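PDB 2OX4: putative mandelate racemase from Zymomonas mobilis, which binds magnesium and, as an enolase-superfamily member related to mandelate racemase, probably acts as a lyase, perhaps a dehydratase. Local coordinates for residues E65-T70 with W103-K108; L112-L117 with P373-D378; I269-G274 with F297-K302. All coordinates share one frame; numbering follows the deposited sequence. Where two conformers were deposited one is given.

Contact 1: E65-T70 with W103-K108; sequences EDPFNT and WDIKGK
Lys-106 CG stands anti to its carbonyl carbon (chi1 -69°), which brings it over the ring of Phe-68; a bend at chi3 then carries the ammonium end on to Thr-70. Thr-70 answers with OG1 set between its backbone N and carbonyl carbon (chi1 41°), and the two side chains meet tip to tip: Lys-106 NZ donates to Thr-70 OG1 at 2.8 Å. A water takes a second N-H from the same NZ at 2.7 Å and donates to the carbonyl O of Phe-68, tying the loop backbone to the same amine. Farther back along the lysine, CG sits 3.8 Å from the centroid of the Phe-68 ring, only 3° off its normal, a well-centred CH-pi contact. Thr-70 CG2 makes a second, looser one over the five-membered ring of Trp-103, whose NE1 is hydrogen-bonded to Thr-298 OG1. Beside this, Pro-67 CG packs on Ile-105 CG2 at 3.8 Å, the two side chains crossing at about a right angle. The loop is shaped by an Asx turn, Phe-68 N donating to Asp-66 OD1 at 3.0 Å, inside a type I turn from Asp-66 to Asn-69. Phe-68 also touches Lys-116 of a second subunit. The arrangement fastens the link between helices 48-62 and 70-79 onto helix 89-110, within the helical part of the N-terminal capping domain of the enolase superfamily.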
ATOM      1  N   GLU C  65      14.493  37.617  25.035  1.00 15.72           N
ATOM      2  CA  GLU C  65      13.909  36.312  25.372  1.00 13.96           C
ATOM      3  C   GLU C  65      14.545  35.701  26.620  1.00 15.58           C
ATOM      4  O   GLU C  65      15.694  36.004  26.965  1.00 17.77           O
ATOM      5  CB  GLU C  65      14.079  35.312  24.218  1.00 17.50           C
ATOM      6  CG  GLU C  65      13.210  35.583  22.980  1.00 19.18           C
ATOM      7  CD  GLU C  65      11.716  35.458  23.254  1.00 42.93           C
ATOM      8  OE1 GLU C  65      10.937  36.261  22.699  1.00 52.87           O
ATOM      9  OE2 GLU C  65      11.315  34.563  24.025  1.00 40.05           O
ATOM     10  N   ASP C  66      13.789  34.820  27.265  1.00 13.37           N
ATOM     11  CA  ASP C  66      14.279  34.007  28.369  1.00 13.55           C
ATOM     12  C   ASP C  66      14.832  32.694  27.812  1.00 15.63           C
ATOM     13  O   ASP C  66      14.072  31.864  27.297  1.00 13.36           O
ATOM     14  CB  ASP C  66      13.120  33.704  29.318  1.00 15.22           C
ATOM     15  CG  ASP C  66      13.552  32.977  30.587  1.00 15.30           C
ATOM     16  OD1 ASP C  66      14.680  32.455  30.665  1.00 16.36           O
ATOM     17  OD2 ASP C  66      12.741  32.943  31.533  1.00 18.92           O
ATOM     18  N   PRO C  67      16.154  32.490  27.935  1.00 14.75           N
ATOM     19  CA  PRO C  67      16.805  31.276  27.418  1.00 13.05           C
ATOM     20  C   PRO C  67      16.321  29.951  28.038  1.00 10.48           C
ATOM     21  O   PRO C  67      16.624  28.889  27.503  1.00 13.53           O
ATOM     22  CB  PRO C  67      18.291  31.517  27.718  1.00 20.25           C
ATOM     23  CG  PRO C  67      18.307  32.543  28.805  1.00 18.70           C
ATOM     24  CD  PRO C  67      17.119  33.408  28.575  1.00 13.38           C
ATOM     25  N   PHE C  68      15.586  30.007  29.151  1.00  9.67           N
ATOM     26  CA  PHE C  68      14.923  28.815  29.694  1.00 13.48           C
ATOM     27  C   PHE C  68      13.730  28.340  28.865  1.00 15.24           C
ATOM     28  O   PHE C  68      13.331  27.179  28.965  1.00 16.13           O
ATOM     29  CB  PHE C  68      14.506  29.004  31.155  1.00 13.74           C
ATOM     30  CG  PHE C  68      15.592  28.622  32.124  1.00 14.86           C
ATOM     31  CD1 PHE C  68      16.717  29.428  32.270  1.00 14.24           C
ATOM     32  CD2 PHE C  68      15.517  27.430  32.836  1.00 13.87           C
ATOM     33  CE1 PHE C  68      17.745  29.066  33.141  1.00 16.44           C
ATOM     34  CE2 PHE C  68      16.539  27.062  33.715  1.00 18.42           C
ATOM     35  CZ  PHE C  68      17.653  27.887  33.860  1.00 15.95           C
ATOM     36  N   ASN C  69      13.176  29.234  28.046  1.00 12.27           N
ATOM     37  CA  ASN C  69      11.999  28.898  27.225  1.00  9.81           C
ATOM     38  C   ASN C  69      12.405  28.274  25.900  1.00 12.51           C
ATOM     39  O   ASN C  69      12.049  28.765  24.832  1.00 10.10           O
ATOM     40  CB  ASN C  69      11.124  30.138  27.007  1.00 10.96           C
ATOM     41  CG  ASN C  69      10.403  30.555  28.271  1.00 19.71           C
ATOM     42  OD1 ASN C  69      10.165  29.730  29.155  1.00 14.10           O
ATOM     43  ND2 ASN C  69      10.061  31.835  28.375  1.00 16.25           N
ATOM     44  N   THR C  70      13.176  27.193  25.968  1.00 11.45           N
ATOM     45  CA  THR C  70      13.715  26.587  24.754  1.00 11.73           C
ATOM     46  C   THR C  70      12.619  26.038  23.835  1.00  8.32           C
ATOM     47  O   THR C  70      12.741  26.159  22.632  1.00  9.46           O
ATOM     48  CB  THR C  70      14.737  25.487  25.037  1.00 11.88           C
ATOM     49  OG1 THR C  70      14.296  24.694  26.146  1.00 10.44           O
ATOM     50  CG2 THR C  70      16.122  26.083  25.311  1.00 13.97           C
ATOM     51  N   TRP C 103      20.872  25.909  26.181  1.00  9.04           N
ATOM     52  CA  TRP C 103      21.096  24.823  27.129  1.00  7.62           C
ATOM     53  C   TRP C 103      22.390  25.043  27.933  1.00 11.50           C
ATOM     54  O   TRP C 103      22.416  24.767  29.129  1.00  9.31           O
ATOM     55  CB  TRP C 103      21.084  23.455  26.450  1.00 10.04           C
ATOM     56  CG  TRP C 103      19.681  22.979  26.079  1.00  9.21           C
ATOM     57  CD1 TRP C 103      19.050  23.132  24.876  1.00  9.75           C
ATOM     58  CD2 TRP C 103      18.762  22.280  26.927  1.00 14.23           C
ATOM     59  NE1 TRP C 103      17.791  22.562  24.923  1.00 11.00           N
ATOM     60  CE2 TRP C 103      17.595  22.027  26.168  1.00 12.09           C
ATOM     61  CE3 TRP C 103      18.818  21.829  28.253  1.00 14.82           C
ATOM     62  CZ2 TRP C 103      16.488  21.352  26.697  1.00 16.24           C
ATOM     63  CZ3 TRP C 103      17.717  21.160  28.779  1.00 17.14           C
ATOM     64  CH2 TRP C 103      16.565  20.932  28.005  1.00 16.29           C
ATOM     65  N   ASP C 104      23.429  25.560  27.275  1.00 10.90           N
ATOM     66  CA  ASP C 104      24.655  25.991  27.967  1.00  8.58           C
ATOM     67  C   ASP C 104      24.310  26.978  29.087  1.00  8.00           C
ATOM     68  O   ASP C 104      24.723  26.784  30.240  1.00 11.97           O
ATOM     69  CB  ASP C 104      25.643  26.597  26.962  1.00  9.47           C
ATOM     70  CG  ASP C 104      27.068  26.693  27.502  1.00 15.68           C
ATOM     71  OD1 ASP C 104      27.421  25.958  28.447  1.00 11.24           O
ATOM     72  OD2 ASP C 104      27.848  27.499  26.943  1.00 14.14           O
ATOM     73  N   ILE C 105      23.515  28.009  28.772  1.00 10.77           N
ATOM     74  CA  ILE C 105      23.074  28.982  29.790  1.00 11.56           C
ATOM     75  C   ILE C 105      22.332  28.320  30.955  1.00 15.17           C
ATOM     76  O   ILE C 105      22.626  28.604  32.125  1.00 12.53           O
ATOM     77  CB  ILE C 105      22.234  30.139  29.172  1.00 10.79           C
ATOM     78  CG1 ILE C 105      23.144  31.066  28.355  1.00  9.60           C
ATOM     79  CG2 ILE C 105      21.452  30.904  30.258  1.00 10.21           C
ATOM     80  CD1 ILE C 105      22.417  31.890  27.292  1.00  9.73           C
ATOM     81  N   LYS C 106      21.382  27.436  30.641  1.00 11.93           N
ATOM     82  CA  LYS C 106      20.611  26.731  31.680  1.00 10.33           C
ATOM     83  C   LYS C 106      21.534  25.984  32.639  1.00  9.52           C
ATOM     84  O   LYS C 106      21.368  26.066  33.860  1.00 11.07           O
ATOM     85  CB  LYS C 106      19.643  25.716  31.056  1.00 11.74           C
ATOM     86  CG  LYS C 106      18.491  26.342  30.299  1.00 17.54           C
ATOM     87  CD  LYS C 106      17.391  25.295  30.073  1.00 19.47           C
ATOM     88  CE  LYS C 106      16.882  25.364  28.668  1.00 26.95           C
ATOM     89  NZ  LYS C 106      15.880  24.294  28.371  1.00 19.93           N
ATOM     90  N   GLY C 107      22.498  25.259  32.079  1.00 11.74           N
ATOM     91  CA  GLY C 107      23.451  24.516  32.888  1.00 11.38           C
ATOM     92  C   GLY C 107      24.264  25.416  33.798  1.00 12.01           C
ATOM     93  O   GLY C 107      24.427  25.134  34.986  1.00 12.90           O
ATOM     94  N   LYS C 108      24.750  26.521  33.244  1.00 12.14           N
ATOM     95  CA  LYS C 108      25.508  27.488  34.026  1.00 13.28           C
ATOM     96  C   LYS C 108      24.661  28.132  35.122  1.00 12.65           C
ATOM     97  O   LYS C 108      25.120  28.282  36.264  1.00 15.79           O
ATOM     98  CB  LYS C 108      26.111  28.538  33.116  1.00 12.20           C
ATOM     99  CG  LYS C 108      27.266  28.034  32.291  1.00 10.49           C
ATOM    100  CD  LYS C 108      27.891  29.204  31.574  1.00  9.76           C
ATOM    101  CE  LYS C 108      28.895  28.737  30.548  1.00 14.85           C
ATOM    102  NZ  LYS C 108      29.484  29.937  29.891  1.00 11.59           N
TER
HETATM  103  O   HOH W   1      13.870  24.858  30.039  1.00 21.69           O

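Contact 2: L112-L117 with P373-D378; sequences LPVYKL and PGIGQD
Gly-374 N donates to Leu-112 O at 2.9 Å (N-H...O 162°), and Val-114 N donates back to Gly-374 O at 3.0 Å (149°). Gly-374 thus uses both its N-H and its C=O around Pro-113, forming an isolated beta bridge of the parallel kind, since the two chains run the same way here. The bonds come from Leu-112 and Val-114, as a parallel bridge requires, and Pro-113, which lacks an N-H, can therefore occupy the bridging position. Two CA-H...O contacts follow the same oxygens: Pro-373 CA lies 3.5 Å from Leu-112 O, and Pro-113 CA equally near Gly-374 O. Beyond the bridge each chain turns. Residues 373-376 make a type II' turn with Gly-374 at its second position, where the positive phi (76°) suits a residue without a side chain. On the other side Lys-116 N reaches back to Pro-113 O, and Leu-117 N to Val-114 O, in helix-like turns.

The bridge joins the segment that follows helix 89-110 of the capping domain to the segment that leads from the barrel domain back to strand 387-393, which pairs with strand 5-13 of the N-terminal sheet. Surrounding groups hold both: Asp-104 accepts from Ile-375 N, while His-330 of helix 322-333 bonds to Ile-375 O and Tyr-115 N. Leu-112 packs on Leu-110 of a second subunit, and Phe-297 touches both Val-114 and Ile-375. Val-114 sets CG2 anti to its carbonyl carbon, beside its own N, which lays this methyl against the peptide of the turn, 3.4 Å from Gly-374 C. The same CG2 meets CG2 of Ile-375 at 4.0 Å, methyl to methyl.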
ATOM      1  N   LEU C 112      25.034  22.981  36.748  1.00 13.16           N
ATOM      2  CA  LEU C 112      24.893  21.578  36.367  1.00 14.52           C
ATOM      3  C   LEU C 112      25.407  21.394  34.954  1.00 11.64           C
ATOM      4  O   LEU C 112      25.201  22.269  34.109  1.00 12.15           O
ATOM      5  CB  LEU C 112      23.423  21.143  36.400  1.00 18.25           C
ATOM      6  CG  LEU C 112      22.772  20.740  37.726  1.00 24.54           C
ATOM      7  CD1 LEU C 112      21.322  20.332  37.471  1.00 25.38           C
ATOM      8  CD2 LEU C 112      23.554  19.627  38.402  1.00 26.82           C
ATOM      9  N   PRO C 113      26.043  20.247  34.678  1.00 11.72           N
ATOM     10  CA  PRO C 113      26.361  19.893  33.290  1.00  9.44           C
ATOM     11  C   PRO C 113      25.070  19.624  32.522  1.00 14.21           C
ATOM     12  O   PRO C 113      24.096  19.151  33.106  1.00 12.42           O
ATOM     13  CB  PRO C 113      27.182  18.594  33.425  1.00 12.39           C
ATOM     14  CG  PRO C 113      26.832  18.031  34.771  1.00 18.77           C
ATOM     15  CD  PRO C 113      26.462  19.213  35.645  1.00 12.73           C
ATOM     16  N   VAL C 114      25.064  19.945  31.231  1.00 10.98           N
ATOM     17  CA  VAL C 114      23.845  19.876  30.421  1.00 11.65           C
ATOM     18  C   VAL C 114      23.169  18.500  30.444  1.00 10.86           C
ATOM     19  O   VAL C 114      21.935  18.421  30.472  1.00 11.50           O
ATOM     20  CB  VAL C 114      24.089  20.397  28.974  1.00 10.32           C
ATOM     21  CG1 VAL C 114      22.984  19.952  28.007  1.00 14.43           C
ATOM     22  CG2 VAL C 114      24.175  21.908  28.987  1.00 12.67           C
ATOM     23  N   TYR C 115      23.953  17.419  30.457  1.00 12.18           N
ATOM     24  CA  TYR C 115      23.352  16.071  30.427  1.00 12.48           C
ATOM     25  C   TYR C 115      22.388  15.838  31.607  1.00 13.67           C
ATOM     26  O   TYR C 115      21.428  15.075  31.474  1.00 15.98           O
ATOM     27  CB  TYR C 115      24.410  14.958  30.336  1.00 11.99           C
ATOM     28  CG  TYR C 115      25.133  14.702  31.647  1.00 13.44           C
ATOM     29  CD1 TYR C 115      24.584  13.866  32.621  1.00 15.63           C
ATOM     30  CD2 TYR C 115      26.359  15.303  31.909  1.00 13.53           C
ATOM     31  CE1 TYR C 115      25.232  13.646  33.827  1.00 13.49           C
ATOM     32  CE2 TYR C 115      27.022  15.080  33.104  1.00 12.98           C
ATOM     33  CZ  TYR C 115      26.455  14.256  34.057  1.00 17.04           C
ATOM     34  OH  TYR C 115      27.118  14.051  35.241  1.00 14.55           O
ATOM     35  N   LYS C 116      22.634  16.504  32.739  1.00 10.32           N
ATOM     36  CA  LYS C 116      21.744  16.395  33.899  0.50 11.20           C
ATOM     37  C   LYS C 116      20.390  17.058  33.618  1.00 13.60           C
ATOM     38  O   LYS C 116      19.412  16.732  34.248  1.00 15.74           O
ATOM     39  CB  LYS C 116      22.376  17.000  35.159  0.50 11.78           C
ATOM     40  CG  LYS C 116      23.631  16.285  35.672  0.50 15.92           C
ATOM     41  CD  LYS C 116      23.319  15.261  36.759  0.50 26.31           C
ATOM     42  CE  LYS C 116      24.602  14.676  37.377  0.50 11.22           C
ATOM     43  NZ  LYS C 116      25.052  15.428  38.591  0.50 14.92           N
ATOM     44  N   LEU C 117      20.356  17.995  32.666  1.00 12.75           N
ATOM     45  CA  LEU C 117      19.097  18.626  32.251  1.00 12.20           C
ATOM     46  C   LEU C 117      18.394  17.904  31.094  1.00 11.34           C
ATOM     47  O   LEU C 117      17.253  18.222  30.771  1.00 13.98           O
ATOM     48  CB  LEU C 117      19.311  20.105  31.908  1.00  9.49           C
ATOM     49  CG  LEU C 117      19.993  20.936  33.004  1.00 10.77           C
ATOM     50  CD1 LEU C 117      20.257  22.364  32.535  1.00 12.82           C
ATOM     51  CD2 LEU C 117      19.156  20.900  34.267  1.00 18.89           C
ATOM     52  N   PRO C 373      29.736  23.018  34.726  1.00 13.42           N
ATOM     53  CA  PRO C 373      28.414  23.591  34.392  1.00 13.25           C
ATOM     54  C   PRO C 373      28.248  23.874  32.892  1.00 13.62           C
ATOM     55  O   PRO C 373      29.217  24.224  32.225  1.00 14.38           O
ATOM     56  CB  PRO C 373      28.380  24.897  35.189  1.00 16.03           C
ATOM     57  CG  PRO C 373      29.354  24.675  36.329  1.00 15.09           C
ATOM     58  CD  PRO C 373      30.456  23.840  35.729  1.00 14.43           C
ATOM     59  N   GLY C 374      27.030  23.713  32.374  1.00 13.19           N
ATOM     60  CA  GLY C 374      26.758  23.997  30.955  1.00 10.76           C
ATOM     61  C   GLY C 374      27.292  22.881  30.067  1.00  8.21           C
ATOM     62  O   GLY C 374      27.358  21.717  30.487  1.00 10.79           O
ATOM     63  N   ILE C 375      27.702  23.216  28.841  1.00  8.89           N
ATOM     64  CA  ILE C 375      28.270  22.186  27.951  1.00  8.64           C
ATOM     65  C   ILE C 375      29.725  21.869  28.323  1.00 11.61           C
ATOM     66  O   ILE C 375      30.273  20.860  27.890  1.00 13.53           O
ATOM     67  CB  ILE C 375      28.159  22.555  26.434  1.00 13.14           C
ATOM     68  CG1 ILE C 375      29.020  23.784  26.112  1.00  9.86           C
ATOM     69  CG2 ILE C 375      26.681  22.741  26.014  1.00  9.99           C
ATOM     70  CD1 ILE C 375      29.069  24.136  24.610  1.00 10.85           C
ATOM     71  N   GLY C 376      30.337  22.730  29.143  1.00 11.43           N
ATOM     72  CA  GLY C 376      31.712  22.506  29.602  1.00 11.72           C
ATOM     73  C   GLY C 376      32.769  22.965  28.615  1.00 12.86           C
ATOM     74  O   GLY C 376      33.860  22.404  28.554  1.00 15.65           O
ATOM     75  N   GLN C 377      32.445  24.001  27.846  1.00 11.79           N
ATOM     76  CA  GLN C 377      33.336  24.488  26.808  1.00 12.78           C
ATOM     77  C   GLN C 377      33.201  25.993  26.711  1.00 15.83           C
ATOM     78  O   GLN C 377      32.150  26.544  27.056  1.00 15.08           O
ATOM     79  CB  GLN C 377      33.020  23.818  25.471  1.00 13.99           C
ATOM     80  CG  GLN C 377      34.042  24.066  24.339  1.00 14.37           C
ATOM     81  CD  GLN C 377      35.453  23.673  24.738  1.00 14.56           C
ATOM     82  OE1 GLN C 377      36.144  24.424  25.426  1.00 18.27           O
ATOM     83  NE2 GLN C 377      35.881  22.487  24.316  1.00 14.25           N
ATOM     84  N   ASP C 378      34.261  26.656  26.246  1.00 11.45           N
ATOM     85  CA  ASP C 378      34.198  28.077  25.928  1.00 14.75           C
ATOM     86  C   ASP C 378      35.110  28.352  24.729  1.00 18.04           C
ATOM     87  O   ASP C 378      36.007  27.567  24.418  1.00 14.24           O
ATOM     88  CB  ASP C 378      34.652  28.893  27.146  1.00 20.73           C
ATOM     89  CG  ASP C 378      34.052  30.302  27.191  1.00 24.87           C
ATOM     90  OD1 ASP C 378      33.503  30.809  26.179  1.00 19.24           O
ATOM     91  OD2 ASP C 378      34.148  30.913  28.271  1.00 19.39           O
TER

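Contact 3: I269-G274 with F297-K302; sequences IYSRWG and FTEFKK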
ATOM      1  N   ILE C 269      20.277  15.443   7.102  1.00  8.76           N
ATOM      2  CA  ILE C 269      18.842  15.274   7.384  1.00  8.68           C
ATOM      3  C   ILE C 269      18.564  16.090   8.652  1.00 10.23           C
ATOM      4  O   ILE C 269      19.317  16.010   9.626  1.00  9.86           O
ATOM      5  CB  ILE C 269      18.474  13.775   7.633  1.00  8.58           C
ATOM      6  CG1 ILE C 269      18.925  12.871   6.461  1.00  7.35           C
ATOM      7  CG2 ILE C 269      16.982  13.622   7.882  1.00  7.16           C
ATOM      8  CD1 ILE C 269      18.809  11.353   6.714  1.00 10.78           C
ATOM      9  N   TYR C 270      17.502  16.891   8.634  1.00  8.44           N
ATOM     10  CA  TYR C 270      17.324  17.907   9.682  1.00  7.34           C
ATOM     11  C   TYR C 270      15.929  17.839  10.270  1.00  7.60           C
ATOM     12  O   TYR C 270      14.947  17.751   9.526  1.00  7.96           O
ATOM     13  CB  TYR C 270      17.594  19.321   9.142  1.00  5.85           C
ATOM     14  CG  TYR C 270      18.716  19.346   8.144  1.00  9.99           C
ATOM     15  CD1 TYR C 270      20.036  19.155   8.556  1.00  7.58           C
ATOM     16  CD2 TYR C 270      18.458  19.513   6.777  1.00 10.42           C
ATOM     17  CE1 TYR C 270      21.081  19.166   7.632  1.00 15.08           C
ATOM     18  CE2 TYR C 270      19.494  19.525   5.844  1.00  9.43           C
ATOM     19  CZ  TYR C 270      20.802  19.352   6.287  1.00 12.01           C
ATOM     20  OH  TYR C 270      21.826  19.353   5.372  1.00 12.74           O
ATOM     21  N   SER C 271      15.868  17.932  11.598  1.00  8.88           N
ATOM     22  CA  SER C 271      14.616  17.904  12.384  1.00  8.70           C
ATOM     23  C   SER C 271      13.887  16.557  12.373  1.00  6.85           C
ATOM     24  O   SER C 271      14.178  15.684  11.554  1.00  7.19           O
ATOM     25  CB  SER C 271      13.668  19.054  12.016  1.00 10.82           C
ATOM     26  OG  SER C 271      12.816  18.708  10.918  1.00  9.29           O
ATOM     27  N   ARG C 272      12.942  16.415  13.303  1.00  7.63           N
ATOM     28  CA  ARG C 272      11.965  15.310  13.318  1.00  8.39           C
ATOM     29  C   ARG C 272      11.370  15.075  11.932  1.00  6.74           C
ATOM     30  O   ARG C 272      11.239  13.921  11.494  1.00  8.08           O
ATOM     31  CB  ARG C 272      10.817  15.668  14.260  1.00 10.01           C
ATOM     32  CG  ARG C 272      11.049  15.439  15.758  1.00 11.79           C
ATOM     33  CD  ARG C 272       9.956  16.188  16.548  1.00  7.58           C
ATOM     34  NE  ARG C 272      10.184  17.632  16.531  1.00  9.99           N
ATOM     35  CZ  ARG C 272       9.348  18.542  17.028  1.00 11.34           C
ATOM     36  NH1 ARG C 272       8.170  18.167  17.549  1.00  8.82           N
ATOM     37  NH2 ARG C 272       9.691  19.829  16.998  1.00 10.54           N
ATOM     38  N   TRP C 273      11.013  16.174  11.252  1.00  8.20           N
ATOM     39  CA  TRP C 273      10.418  16.104   9.896  1.00  8.76           C
ATOM     40  C   TRP C 273      11.337  15.468   8.851  1.00  9.77           C
ATOM     41  O   TRP C 273      10.870  14.751   7.966  1.00  9.56           O
ATOM     42  CB  TRP C 273       9.992  17.497   9.420  1.00  7.54           C
ATOM     43  CG  TRP C 273       8.804  18.052  10.188  1.00  7.92           C
ATOM     44  CD1 TRP C 273       7.494  17.990   9.806  1.00  9.66           C
ATOM     45  CD2 TRP C 273       8.822  18.739  11.452  1.00  8.68           C
ATOM     46  NE1 TRP C 273       6.694  18.586  10.750  1.00  8.02           N
ATOM     47  CE2 TRP C 273       7.481  19.068  11.764  1.00 11.70           C
ATOM     48  CE3 TRP C 273       9.840  19.122  12.343  1.00  8.15           C
ATOM     49  CZ2 TRP C 273       7.125  19.740  12.936  1.00  8.94           C
ATOM     50  CZ3 TRP C 273       9.489  19.788  13.510  1.00  9.25           C
ATOM     51  CH2 TRP C 273       8.143  20.099  13.797  1.00 11.40           C
ATOM     52  N   GLY C 274      12.634  15.747   8.939  1.00  6.92           N
ATOM     53  CA  GLY C 274      13.616  15.154   8.026  1.00  7.39           C
ATOM     54  C   GLY C 274      13.762  13.662   8.245  1.00  8.81           C
ATOM     55  O   GLY C 274      13.810  12.879   7.283  1.00  7.45           O
ATOM     56  N   PHE C 297      20.064  20.614  20.918  1.00  6.96           N
ATOM     57  CA  PHE C 297      19.721  19.602  21.940  1.00  8.59           C
ATOM     58  C   PHE C 297      18.227  19.250  21.937  1.00  8.44           C
ATOM     59  O   PHE C 297      17.857  18.089  22.076  1.00  9.51           O
ATOM     60  CB  PHE C 297      20.057  20.108  23.342  1.00 10.47           C
ATOM     61  CG  PHE C 297      21.532  20.142  23.656  1.00  9.06           C
ATOM     62  CD1 PHE C 297      22.163  21.357  23.919  1.00  7.68           C
ATOM     63  CD2 PHE C 297      22.265  18.966  23.753  1.00  9.66           C
ATOM     64  CE1 PHE C 297      23.511  21.407  24.250  1.00  9.40           C
ATOM     65  CE2 PHE C 297      23.626  19.008  24.074  1.00 11.80           C
ATOM     66  CZ  PHE C 297      24.241  20.228  24.321  1.00 12.40           C
ATOM     67  N   THR C 298      17.390  20.275  21.802  1.00  7.57           N
ATOM     68  CA  THR C 298      15.932  20.120  21.902  1.00  7.84           C
ATOM     69  C   THR C 298      15.435  19.127  20.848  1.00  8.13           C
ATOM     70  O   THR C 298      14.685  18.177  21.149  1.00  8.24           O
ATOM     71  CB  THR C 298      15.241  21.495  21.757  1.00  8.32           C
ATOM     72  OG1 THR C 298      15.626  22.326  22.857  1.00 11.11           O
ATOM     73  CG2 THR C 298      13.708  21.359  21.749  1.00  8.56           C
ATOM     74  N   GLU C 299      15.888  19.323  19.618  1.00  6.92           N
ATOM     75  CA  GLU C 299      15.414  18.501  18.506  1.00  7.40           C
ATOM     76  C   GLU C 299      16.164  17.179  18.395  1.00  7.77           C
ATOM     77  O   GLU C 299      15.568  16.158  18.050  1.00  7.94           O
ATOM     78  CB  GLU C 299      15.479  19.284  17.191  1.00  9.96           C
ATOM     79  CG  GLU C 299      14.681  18.648  16.041  1.00  9.17           C
ATOM     80  CD  GLU C 299      13.182  18.871  16.141  1.00 10.34           C
ATOM     81  OE1 GLU C 299      12.698  19.431  17.144  1.00  9.76           O
ATOM     82  OE2 GLU C 299      12.470  18.490  15.183  1.00  9.12           O
ATOM     83  N   PHE C 300      17.466  17.186  18.676  1.00 10.23           N
ATOM     84  CA  PHE C 300      18.251  15.935  18.724  1.00  9.12           C
ATOM     85  C   PHE C 300      17.547  14.909  19.607  1.00 10.96           C
ATOM     86  O   PHE C 300      17.396  13.747  19.228  1.00 10.27           O
ATOM     87  CB  PHE C 300      19.636  16.193  19.308  1.00  8.56           C
ATOM     88  CG  PHE C 300      20.535  14.980  19.342  1.00 14.05           C
ATOM     89  CD1 PHE C 300      21.488  14.785  18.338  1.00 17.65           C
ATOM     90  CD2 PHE C 300      20.481  14.066  20.400  1.00 10.55           C
ATOM     91  CE1 PHE C 300      22.355  13.692  18.375  1.00 13.58           C
ATOM     92  CE2 PHE C 300      21.330  12.945  20.424  1.00 10.50           C
ATOM     93  CZ  PHE C 300      22.267  12.768  19.417  1.00 17.53           C
ATOM     94  N   LYS C 301      17.117  15.347  20.786  1.00 11.61           N
ATOM     95  CA  LYS C 301      16.435  14.471  21.729  1.00 12.67           C
ATOM     96  C   LYS C 301      15.154  13.903  21.127  1.00 13.95           C
ATOM     97  O   LYS C 301      14.894  12.703  21.214  1.00 11.66           O
ATOM     98  CB  LYS C 301      16.118  15.220  23.025  1.00 13.03           C
ATOM     99  CG  LYS C 301      15.882  14.315  24.223  1.00 25.99           C
ATOM    100  CD  LYS C 301      16.168  15.039  25.528  1.00 30.04           C
ATOM    101  CE  LYS C 301      15.134  14.698  26.589  1.00 35.95           C
ATOM    102  NZ  LYS C 301      15.097  13.238  26.879  1.00 35.03           N
ATOM    103  N   LYS C 302      14.356  14.773  20.515  1.00  9.68           N
ATOM    104  CA  LYS C 302      13.111  14.346  19.859  1.00  7.56           C
ATOM    105  C   LYS C 302      13.355  13.343  18.731  1.00  8.30           C
ATOM    106  O   LYS C 302      12.606  12.369  18.575  1.00  9.67           O
ATOM    107  CB  LYS C 302      12.320  15.567  19.354  1.00  8.85           C
ATOM    108  CG  LYS C 302      11.941  16.551  20.490  1.00  8.94           C
ATOM    109  CD  LYS C 302      11.164  17.790  20.005  1.00  9.40           C
ATOM    110  CE  LYS C 302      10.943  18.767  21.185  1.00 12.16           C
ATOM    111  NZ  LYS C 302      10.199  19.995  20.770  1.00 12.16           N
TER
HETATM  112  O   HOH W   2       7.571  20.030  19.619  1.00  9.81           O
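Glu-299 OE2 takes two bonds from Arg-272: NE donates at 2.8 Å, almost straight at 173°, and the backbone N donates at the same distance on the anti side of the carboxylate. The NE bond lies in the guanidinium plane but meets OE2 from above the carboxylate, as the two planes stand 64° apart. The second arm of the salt bridge, Arg-272 NH2 to Glu-299 OE1 at 3.0 Å, is weak, its N-H...O angle only 130°. The guanidinium is sandwiched: Lys-302 CD sits 3.5 Å above the centre of one face, and Trp-273 CH2 covers the rim of the opposite face. Lys-302 runs extended past the arginine, bringing the like charges NZ and Arg-272 NH2 to 3.8 Å; a salt bridge from NZ to Glu-71 probably eases the repulsion, and a water accepts from both NZ and Arg-272 NH1. That NH1 also donates to Asp-305 O of a second subunit. The carboxylate thus joins the N-terminal end of helix 271-280 to helix 296-309, two helices of the enolase-type barrel separated in the chain by strand 286-287 and short helix 291-294, while helix 70-79 of the capping domain adds Trp-74 in a cation-pi contact with Arg-272.

In the fold
Every touching residue of contacts 1 and 3 is buried, against four of six in contact 2, where Leu-112 and Pro-373 are partly exposed; the centres lie about 22, 19 and 13 Å from the chain centre in the order 1, 2, 3. Contact 1 lies wholly within the capping domain, contact 3 within the barrel, and contact 2 brings a segment of each together. Helix 89-110 connects them: its Gly-107 O probably accepts from Leu-112 N of contact 2, and its Trp-103 packs edge-to-face with Phe-297 of contact 3. The chemistry differs with location: a lysine lying on an aromatic ring, backbone bonds between loops, and a charged arginine-glutamate pair between helices. None lies at the magnesium site.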